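Local coordinates for protein nucleoporin nup120 (Schizosaccharomyces pombe, PDB 4GQ2) that serves as a structural constituent of the nuclear pore complex, whose nucleoporins also can act as docking partners for nuclear transport factors, at residues L702-S705 with L711-K714; G581-S586 with P630-T635; D568-E573 with P646-D651. One frame throughout, in Å; residues are numbered along the deposited sequence.

Contact 1 of 3, residues L702-S705 with L711-K714; sequences LITS and LQSK
Beside I703 and T704, which meet L711 and Q712 across the contact, S705 N donates a backbone hydrogen bond of 3.2 Å to L702 O. This bond closes the turn in which helix 672-703 gives way to loop. Two hydroxyls also turn back onto the helix: T704 OG1 bonds to L700 O and S705 OG to S701 O. For T704 the torsion explains this, because chi1 of 63° sets OG1 between the backbone N and the carbonyl carbon. CB is left as the T704 side-chain atom that touches Q712.

Q712 reaches across the gap with its chain extended beyond CG, and its terminal amide lies against the backbone of I703 and T704. The amide carbon CD is 3.6 Å from T704 CA and equally far from I703 O. CG is further back, 4.1 Å from I703 O. The modelled amide is probably turned over, so the roles of its two end atoms remain doubtful.

This is a short connection between two consecutive helices of the helical domain, with residues 704-708 joining helix 672-703 to the short helix 709-713. At the start of the second helix D708 OD1 accepts a hydrogen bond from L711 N.

The apolar part of the contact is the I703-L711 pair. I703 CG2 touches L711 CG at 4.0 Å, and the two side chains cross at about a right angle. L711 CG is anti to its own backbone N (chi1 170°), which carries the branch point over to the I703 methyl. Both residues are buried. I703 also packs on L640 and F715, and L711 on I637 and V641. Helix 630-641 thus packs against both sides of the turn, while T704 and S705 lean on helix 612-624 through F613, L616 and Y620.

Contact 2 of 3, residues G581-S586 with P630-T635; sequences GRSLHS and PDYIST
Y632 points its ring edge at helix 571-585, with the phenol oxygen in front. S583 OG lies in the plane of the ring, at that edge. The ring therefore meets the helix end-on and does not lay a face on it. With CG anti to the backbone N (chi1 -173°), Y632 projects straight out from helix 630-641. It spans a wide gap: the nearest CA atoms, those of L584 and Y632, are 8.9 Å apart.

S583 turns its CB toward the tyrosine. Its OG is modelled 2.4 Å from Y632 OH, which is very short for a hydrogen bond, so the exact length is doubtful. S583 OG also hydrogen-bonds D579 O one turn back in its own helix.

L584 provides the apolar side. Its CD1 lies near the plane of the ring and touches CE2 of Y632 at 4.2 Å, again at the edge. Serine and leucine thus both meet the rim of the ring, one at the hydroxyl and one at a ring carbon. L584 is buried, and it also packs on V628 and on F698 and L699 of helix 672-703. C587, just past the end of helix 571-585, also touches the tyrosine.

Two further hydroxyls are tied to nearby backbone. Just past the end of helix 571-585, S586 OG turns back to S583 O at 2.8 Å, tilted 34° from the carbonyl plane. Within helix 630-641, T635 OG1 donates to D631 O at 2.9 Å from above the carbonyl plane, and the same oxygen accepts from T635 N.

The contact is helix-helix packing in the all-helical part of nup120, where a long tyrosine bridges two well-separated helices, 571-585 and 630-641.

Contact 3 of 3, residues D568-E573 with P646-D651; sequences DPSLIE and PMRDID
D649 leaves helix 646-658 with its CB directed at S570, and the two CB atoms are 3.9 Å apart. Its CG is anti to the carbonyl carbon (chi1 -57°), which brings the carboxylate against the serine. CG then sits 3.3 Å from S570 CB. At the tip the two oxygens part. OD1 accepts a short hydrogen bond of 2.6 Å from S570 OG. The hydroxyl comes from above the carboxylate plane, 55° out of it. R648 NH1 adds a long salt bridge to OD1 at 3.8 Å, by charge alone, since no N-H points at that oxygen. The same NH1 is 2.8 Å from S570 OG.

OD2 faces E573. It lies 3.0 Å from E573 OE1 and 3.5 Å from E573 CB, with the carboxylate planes 63° apart. Two acceptors this close would probably raise the proton affinity of one acid. E644 adds a carboxylate near E573, which may strengthen this, while the helix starts would tend to offset it. With an alanine in place of D649, S570 OG would probably lose its acceptor and R648 its nearby counter-charge.

S570 follows a cis peptide bond and stands at the N-cap position of helix 571-585, though its side chain makes no capping bond. E573 is in the first turn of that helix and D649 in the first turn of helix 646-658. I577 packs on D649, P646 and I650 a turn further on. The site is a junction of two helix N-terminal ends in the helical region of nup120, where acidic side chains commonly lie.

In the fold
After the beta-propeller and several helices, the chain reaches helix 571-585. The loop leading into this helix and its first turn give 568-573; its last turn and the residue after it give 581-586. Contact 2 closes first, when 630-635 at the head of helix 630-641 returns to the end of helix 571-585. Contact 3 closes next, at the start of helix 646-658, so contact 2 is nested in its loop. Contact 1 follows in series and closes only a short turn. It touches both others: L702 packs on L584 of contact 2, and K714 on P646 and M647 of contact 3. Together they join helix 571-585 to helices 630-641 and 646-658, and helix 672-703 to 709-713.

Contact 1 of 3, residues L702-S705 with L711-K714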
loop_
_atom_site.group_PDB
_atom_site.type_symbol
_atom_site.label_atom_id
_atom_site.label_comp_id
_atom_site.label_asym_id
_atom_site.label_seq_id
_atom_site.Cartn_x
_atom_site.Cartn_y
_atom_site.Cartn_z
ATOM N N LEU A 702 11.083 -26.351 -13.556
ATOM C CA LEU A 702 12.301 -26.798 -14.236
ATOM C C LEU A 702 12.320 -28.328 -14.349
ATOM O O LEU A 702 12.511 -28.874 -15.433
ATOM C CB LEU A 702 13.545 -26.304 -13.484
ATOM C CG LEU A 702 14.909 -26.432 -14.179
ATOM C CD1 LEU A 702 15.838 -25.332 -13.710
ATOM C CD2 LEU A 702 15.556 -27.795 -13.958
ATOM N N ILE A 703 12.114 -28.985 -13.211
ATOM C CA ILE A 703 12.151 -30.432 -13.066
ATOM C C ILE A 703 11.197 -31.143 -14.026
ATOM O O ILE A 703 11.601 -32.074 -14.721
ATOM C CB ILE A 703 11.803 -30.821 -11.607
ATOM C CG1 ILE A 703 12.927 -30.409 -10.656
ATOM C CG2 ILE A 703 11.500 -32.312 -11.478
ATOM C CD1 ILE A 703 12.515 -30.421 -9.196
ATOM N N THR A 704 9.945 -30.694 -14.074
ATOM C CA THR A 704 8.906 -31.377 -14.848
ATOM C C THR A 704 9.008 -31.095 -16.347
ATOM O O THR A 704 8.199 -31.586 -17.128
ATOM C CB THR A 704 7.480 -31.054 -14.343
ATOM O OG1 THR A 704 7.212 -29.647 -14.495
ATOM C CG2 THR A 704 7.318 -31.465 -12.871
ATOM N N SER A 705 10.002 -30.307 -16.741
ATOM C CA SER A 705 10.253 -30.032 -18.155
ATOM C C SER A 705 11.521 -30.738 -18.638
ATOM O O SER A 705 11.901 -30.620 -19.804
ATOM C CB SER A 705 10.380 -28.526 -18.384
ATOM O OG SER A 705 9.272 -27.837 -17.830
ATOM N N LEU A 711 15.187 -38.216 -12.586
ATOM C CA LEU A 711 14.848 -36.956 -11.928
ATOM C C LEU A 711 13.347 -36.858 -11.779
ATOM O O LEU A 711 12.835 -36.682 -10.671
ATOM C CB LEU A 711 15.357 -35.747 -12.723
ATOM C CG LEU A 711 14.873 -34.363 -12.260
ATOM C CD1 LEU A 711 15.261 -34.088 -10.818
ATOM C CD2 LEU A 711 15.413 -33.277 -13.172
ATOM N N GLN A 712 12.649 -36.986 -12.903
ATOM C CA GLN A 712 11.214 -36.802 -12.910
ATOM C C GLN A 712 10.482 -37.923 -12.179
ATOM O O GLN A 712 9.427 -37.690 -11.579
ATOM C CB GLN A 712 10.689 -36.598 -14.322
ATOM C CG GLN A 712 9.540 -35.601 -14.335
ATOM C CD GLN A 712 9.412 -34.846 -15.635
ATOM O OE1 GLN A 712 10.395 -34.617 -16.346
ATOM N NE2 GLN A 712 8.188 -34.447 -15.953
ATOM N N SER A 713 11.072 -39.117 -12.196
ATOM C CA SER A 713 10.566 -40.260 -11.432
ATOM C C SER A 713 10.583 -39.956 -9.939
ATOM O O SER A 713 9.650 -40.306 -9.209
ATOM C CB SER A 713 11.400 -41.511 -11.723
ATOM O OG SER A 713 11.119 -42.540 -10.798
ATOM N N LYS A 714 11.646 -39.289 -9.503
ATOM C CA LYS A 714 11.786 -38.842 -8.123
ATOM C C LYS A 714 10.766 -37.759 -7.719
ATOM O O LYS A 714 10.579 -37.497 -6.528
ATOM C CB LYS A 714 13.217 -38.360 -7.877
ATOM C CG LYS A 714 14.170 -39.458 -7.448
ATOM C CD LYS A 714 15.591 -38.934 -7.297
ATOM C CE LYS A 714 16.299 -39.569 -6.107
ATOM N NZ LYS A 714 16.502 -41.039 -6.235
#

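Contact 2 of 3, residues G581-S586 with P630-T635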
loop_
_atom_site.group_PDB
_atom_site.type_symbol
_atom_site.label_atom_id
_atom_site.label_comp_id
_atom_site.label_asym_id
_atom_site.label_seq_id
_atom_site.Cartn_x
_atom_site.Cartn_y
_atom_site.Cartn_z
ATOM N N GLY A 581 16.578 -23.476 -4.843
ATOM C CA GLY A 581 15.455 -22.604 -5.169
ATOM C C GLY A 581 15.836 -21.138 -5.090
ATOM O O GLY A 581 15.544 -20.362 -6.015
ATOM N N ARG A 582 16.502 -20.768 -3.992
ATOM C CA ARG A 582 17.026 -19.415 -3.801
ATOM C C ARG A 582 17.904 -18.970 -4.967
ATOM O O ARG A 582 17.739 -17.865 -5.476
ATOM C CB ARG A 582 17.852 -19.308 -2.518
ATOM C CG ARG A 582 17.082 -19.425 -1.217
ATOM C CD ARG A 582 17.881 -18.858 -0.047
ATOM N NE ARG A 582 19.253 -19.371 0.043
ATOM C CZ ARG A 582 20.012 -19.307 1.136
ATOM N NH1 ARG A 582 19.543 -18.769 2.257
ATOM N NH2 ARG A 582 21.246 -19.790 1.116
ATOM N N SER A 583 18.837 -19.826 -5.379
ATOM C CA SER A 583 19.801 -19.447 -6.398
ATOM C C SER A 583 19.191 -19.409 -7.790
ATOM O O SER A 583 19.630 -18.635 -8.636
ATOM C CB SER A 583 21.042 -20.342 -6.349
ATOM O OG SER A 583 20.714 -21.681 -6.622
ATOM N N LEU A 584 18.170 -20.230 -8.016
ATOM C CA LEU A 584 17.387 -20.161 -9.254
ATOM C C LEU A 584 16.601 -18.852 -9.320
ATOM O O LEU A 584 16.611 -18.167 -10.347
ATOM C CB LEU A 584 16.436 -21.351 -9.358
ATOM C CG LEU A 584 15.575 -21.549 -10.607
ATOM C CD1 LEU A 584 16.407 -21.526 -11.873
ATOM C CD2 LEU A 584 14.843 -22.880 -10.499
ATOM N N HIS A 585 15.932 -18.503 -8.220
ATOM C CA HIS A 585 15.230 -17.218 -8.137
ATOM C C HIS A 585 16.132 -16.070 -8.510
ATOM O O HIS A 585 15.738 -15.175 -9.265
ATOM C CB HIS A 585 14.646 -16.998 -6.751
ATOM C CG HIS A 585 13.509 -16.012 -6.729
ATOM N ND1 HIS A 585 13.700 -14.681 -6.829
ATOM C CD2 HIS A 585 12.134 -16.206 -6.635
ATOM C CE1 HIS A 585 12.511 -14.055 -6.790
ATOM N NE2 HIS A 585 11.552 -14.988 -6.675
ATOM N N SER A 586 17.369 -16.115 -8.021
ATOM C CA SER A 586 18.317 -15.017 -8.213
ATOM C C SER A 586 18.851 -14.899 -9.644
ATOM O O SER A 586 19.626 -13.996 -9.943
ATOM C CB SER A 586 19.477 -15.153 -7.229
ATOM O OG SER A 586 20.372 -16.160 -7.668
ATOM N N PRO A 630 22.257 -23.381 -19.564
ATOM C CA PRO A 630 22.294 -24.837 -19.796
ATOM C C PRO A 630 23.133 -25.657 -18.803
ATOM O O PRO A 630 22.686 -26.722 -18.366
ATOM C CB PRO A 630 22.890 -24.964 -21.206
ATOM C CG PRO A 630 22.888 -23.588 -21.800
ATOM C CD PRO A 630 22.230 -22.642 -20.837
ATOM N N ASP A 631 24.334 -25.185 -18.467
ATOM C CA ASP A 631 25.156 -25.841 -17.438
ATOM C C ASP A 631 24.466 -25.813 -16.075
ATOM O O ASP A 631 24.473 -26.811 -15.349
ATOM C CB ASP A 631 26.543 -25.197 -17.326
ATOM C CG ASP A 631 27.384 -25.798 -16.198
ATOM O OD1 ASP A 631 27.983 -26.875 -16.406
ATOM O OD2 ASP A 631 27.446 -25.189 -15.107
ATOM N N TYR A 632 23.868 -24.670 -15.741
ATOM C CA TYR A 632 23.209 -24.496 -14.449
ATOM C C TYR A 632 21.955 -25.367 -14.312
ATOM O O TYR A 632 21.624 -25.824 -13.215
ATOM C CB TYR A 632 22.896 -23.019 -14.187
ATOM C CG TYR A 632 22.365 -22.759 -12.797
ATOM C CD1 TYR A 632 23.204 -22.820 -11.686
ATOM C CD2 TYR A 632 21.017 -22.466 -12.590
ATOM C CE1 TYR A 632 22.717 -22.590 -10.408
ATOM C CE2 TYR A 632 20.520 -22.230 -11.317
ATOM C CZ TYR A 632 21.374 -22.293 -10.235
ATOM O OH TYR A 632 20.884 -22.064 -8.978
ATOM N N ILE A 633 21.270 -25.595 -15.427
ATOM C CA ILE A 633 20.158 -26.544 -15.473
ATOM C C ILE A 633 20.681 -27.954 -15.154
ATOM O O ILE A 633 20.152 -28.655 -14.280
ATOM C CB ILE A 633 19.460 -26.508 -16.857
ATOM C CG1 ILE A 633 18.663 -25.207 -17.015
ATOM C CG2 ILE A 633 18.553 -27.720 -17.060
ATOM C CD1 ILE A 633 18.178 -24.940 -18.424
ATOM N N SER A 634 21.738 -28.342 -15.862
ATOM C CA SER A 634 22.378 -29.634 -15.696
ATOM C C SER A 634 22.875 -29.817 -14.258
ATOM O O SER A 634 22.697 -30.880 -13.667
ATOM C CB SER A 634 23.529 -29.765 -16.691
ATOM O OG SER A 634 24.233 -30.975 -16.492
ATOM N N THR A 635 23.470 -28.767 -13.698
ATOM C CA THR A 635 23.909 -28.771 -12.311
ATOM C C THR A 635 22.772 -29.073 -11.336
ATOM O O THR A 635 22.937 -29.889 -10.430
ATOM C CB THR A 635 24.559 -27.431 -11.937
ATOM O OG1 THR A 635 25.696 -27.219 -12.773
ATOM C CG2 THR A 635 25.000 -27.413 -10.469
#

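Contact 3 of 3, residues D568-E573 with P646-D651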
loop_
_atom_site.group_PDB
_atom_site.type_symbol
_atom_site.label_atom_id
_atom_site.label_comp_id
_atom_site.label_asym_id
_atom_site.label_seq_id
_atom_site.Cartn_x
_atom_site.Cartn_y
_atom_site.Cartn_z
ATOM N N ASP A 568 21.563 -35.443 10.508
ATOM C CA ASP A 568 20.902 -36.350 9.564
ATOM C C ASP A 568 20.216 -35.656 8.381
ATOM O O ASP A 568 19.818 -34.496 8.482
ATOM C CB ASP A 568 19.859 -37.205 10.308
ATOM C CG ASP A 568 18.684 -36.381 10.843
ATOM O OD1 ASP A 568 18.913 -35.287 11.405
ATOM O OD2 ASP A 568 17.529 -36.835 10.708
ATOM N N PRO A 569 20.092 -36.370 7.246
ATOM C CA PRO A 569 19.029 -36.060 6.290
ATOM C C PRO A 569 17.700 -36.552 6.892
ATOM O O PRO A 569 17.724 -37.435 7.752
ATOM C CB PRO A 569 19.416 -36.883 5.054
ATOM C CG PRO A 569 20.282 -37.983 5.571
ATOM C CD PRO A 569 21.020 -37.400 6.737
ATOM N N SER A 570 16.546 -36.023 6.478
ATOM C CA SER A 570 16.380 -35.103 5.356
ATOM C C SER A 570 16.544 -33.629 5.725
ATOM O O SER A 570 16.296 -32.746 4.896
ATOM C CB SER A 570 14.989 -35.309 4.758
ATOM O OG SER A 570 14.801 -36.651 4.342
ATOM N N LEU A 571 16.956 -33.371 6.964
ATOM C CA LEU A 571 17.092 -32.009 7.473
ATOM C C LEU A 571 18.083 -31.209 6.634
ATOM O O LEU A 571 17.727 -30.164 6.078
ATOM C CB LEU A 571 17.503 -32.012 8.956
ATOM C CG LEU A 571 16.497 -32.374 10.068
ATOM C CD1 LEU A 571 15.307 -31.418 10.100
ATOM C CD2 LEU A 571 16.028 -33.825 9.997
ATOM N N ILE A 572 19.310 -31.724 6.528
ATOM C CA ILE A 572 20.377 -31.104 5.734
ATOM C C ILE A 572 19.995 -31.050 4.252
ATOM O O ILE A 572 20.125 -30.007 3.606
ATOM C CB ILE A 572 21.730 -31.843 5.921
ATOM C CG1 ILE A 572 22.226 -31.701 7.369
ATOM C CG2 ILE A 572 22.781 -31.330 4.939
ATOM C CD1 ILE A 572 23.319 -32.675 7.767
ATOM N N GLU A 573 19.504 -32.169 3.729
ATOM C CA GLU A 573 19.162 -32.272 2.315
ATOM C C GLU A 573 18.059 -31.309 1.886
ATOM O O GLU A 573 18.096 -30.784 0.774
ATOM C CB GLU A 573 18.786 -33.703 1.957
ATOM C CG GLU A 573 19.979 -34.637 1.901
ATOM C CD GLU A 573 19.663 -35.964 1.244
ATOM O OE1 GLU A 573 18.589 -36.096 0.611
ATOM O OE2 GLU A 573 20.504 -36.877 1.360
ATOM N N PRO A 646 14.207 -36.383 -2.689
ATOM C CA PRO A 646 14.199 -34.921 -2.568
ATOM C C PRO A 646 12.801 -34.336 -2.364
ATOM O O PRO A 646 12.648 -33.382 -1.596
ATOM C CB PRO A 646 14.766 -34.433 -3.908
ATOM C CG PRO A 646 15.154 -35.646 -4.683
ATOM C CD PRO A 646 14.485 -36.830 -4.065
ATOM N N MET A 647 11.799 -34.903 -3.037
ATOM C CA MET A 647 10.433 -34.395 -2.945
ATOM C C MET A 647 9.915 -34.402 -1.512
ATOM O O MET A 647 9.332 -33.410 -1.059
ATOM C CB MET A 647 9.475 -35.140 -3.880
ATOM C CG MET A 647 8.053 -34.589 -3.825
ATOM S SD MET A 647 7.047 -34.929 -5.279
ATOM C CE MET A 647 6.322 -36.511 -4.851
ATOM N N ARG A 648 10.143 -35.508 -0.801
ATOM C CA ARG A 648 9.740 -35.622 0.600
ATOM C C ARG A 648 10.449 -34.554 1.429
ATOM O O ARG A 648 9.834 -33.918 2.280
ATOM C CB ARG A 648 10.074 -37.014 1.138
ATOM C CG ARG A 648 9.564 -37.308 2.546
ATOM C CD ARG A 648 10.662 -37.930 3.402
ATOM N NE ARG A 648 11.244 -39.134 2.801
ATOM C CZ ARG A 648 12.465 -39.601 3.061
ATOM N NH1 ARG A 648 13.264 -38.967 3.911
ATOM N NH2 ARG A 648 12.896 -40.704 2.461
ATOM N N ASP A 649 11.738 -34.356 1.149
ATOM C CA ASP A 649 12.580 -33.414 1.884
ATOM C C ASP A 649 12.057 -31.982 1.802
ATOM O O ASP A 649 11.842 -31.345 2.838
ATOM C CB ASP A 649 14.034 -33.476 1.392
ATOM C CG ASP A 649 14.635 -34.875 1.486
ATOM O OD1 ASP A 649 13.992 -35.777 2.066
ATOM O OD2 ASP A 649 15.758 -35.076 0.972
ATOM N N ILE A 650 11.839 -31.475 0.587
ATOM C CA ILE A 650 11.276 -30.126 0.449
ATOM C C ILE A 650 9.844 -30.027 0.922
ATOM O O ILE A 650 9.456 -29.007 1.480
ATOM C CB ILE A 650 11.400 -29.507 -0.957
ATOM C CG1 ILE A 650 11.334 -30.576 -2.048
ATOM C CG2 ILE A 650 12.663 -28.660 -1.020
ATOM C CD1 ILE A 650 11.329 -30.032 -3.459
ATOM N N ASP A 651 9.076 -31.093 0.716
ATOM C CA ASP A 651 7.729 -31.188 1.265
ATOM C C ASP A 651 7.748 -30.906 2.767
ATOM O O ASP A 651 6.958 -30.100 3.254
ATOM C CB ASP A 651 7.130 -32.570 0.978
ATOM C CG ASP A 651 5.620 -32.545 0.858
ATOM O OD1 ASP A 651 4.945 -32.152 1.830
ATOM O OD2 ASP A 651 5.107 -32.936 -0.210
#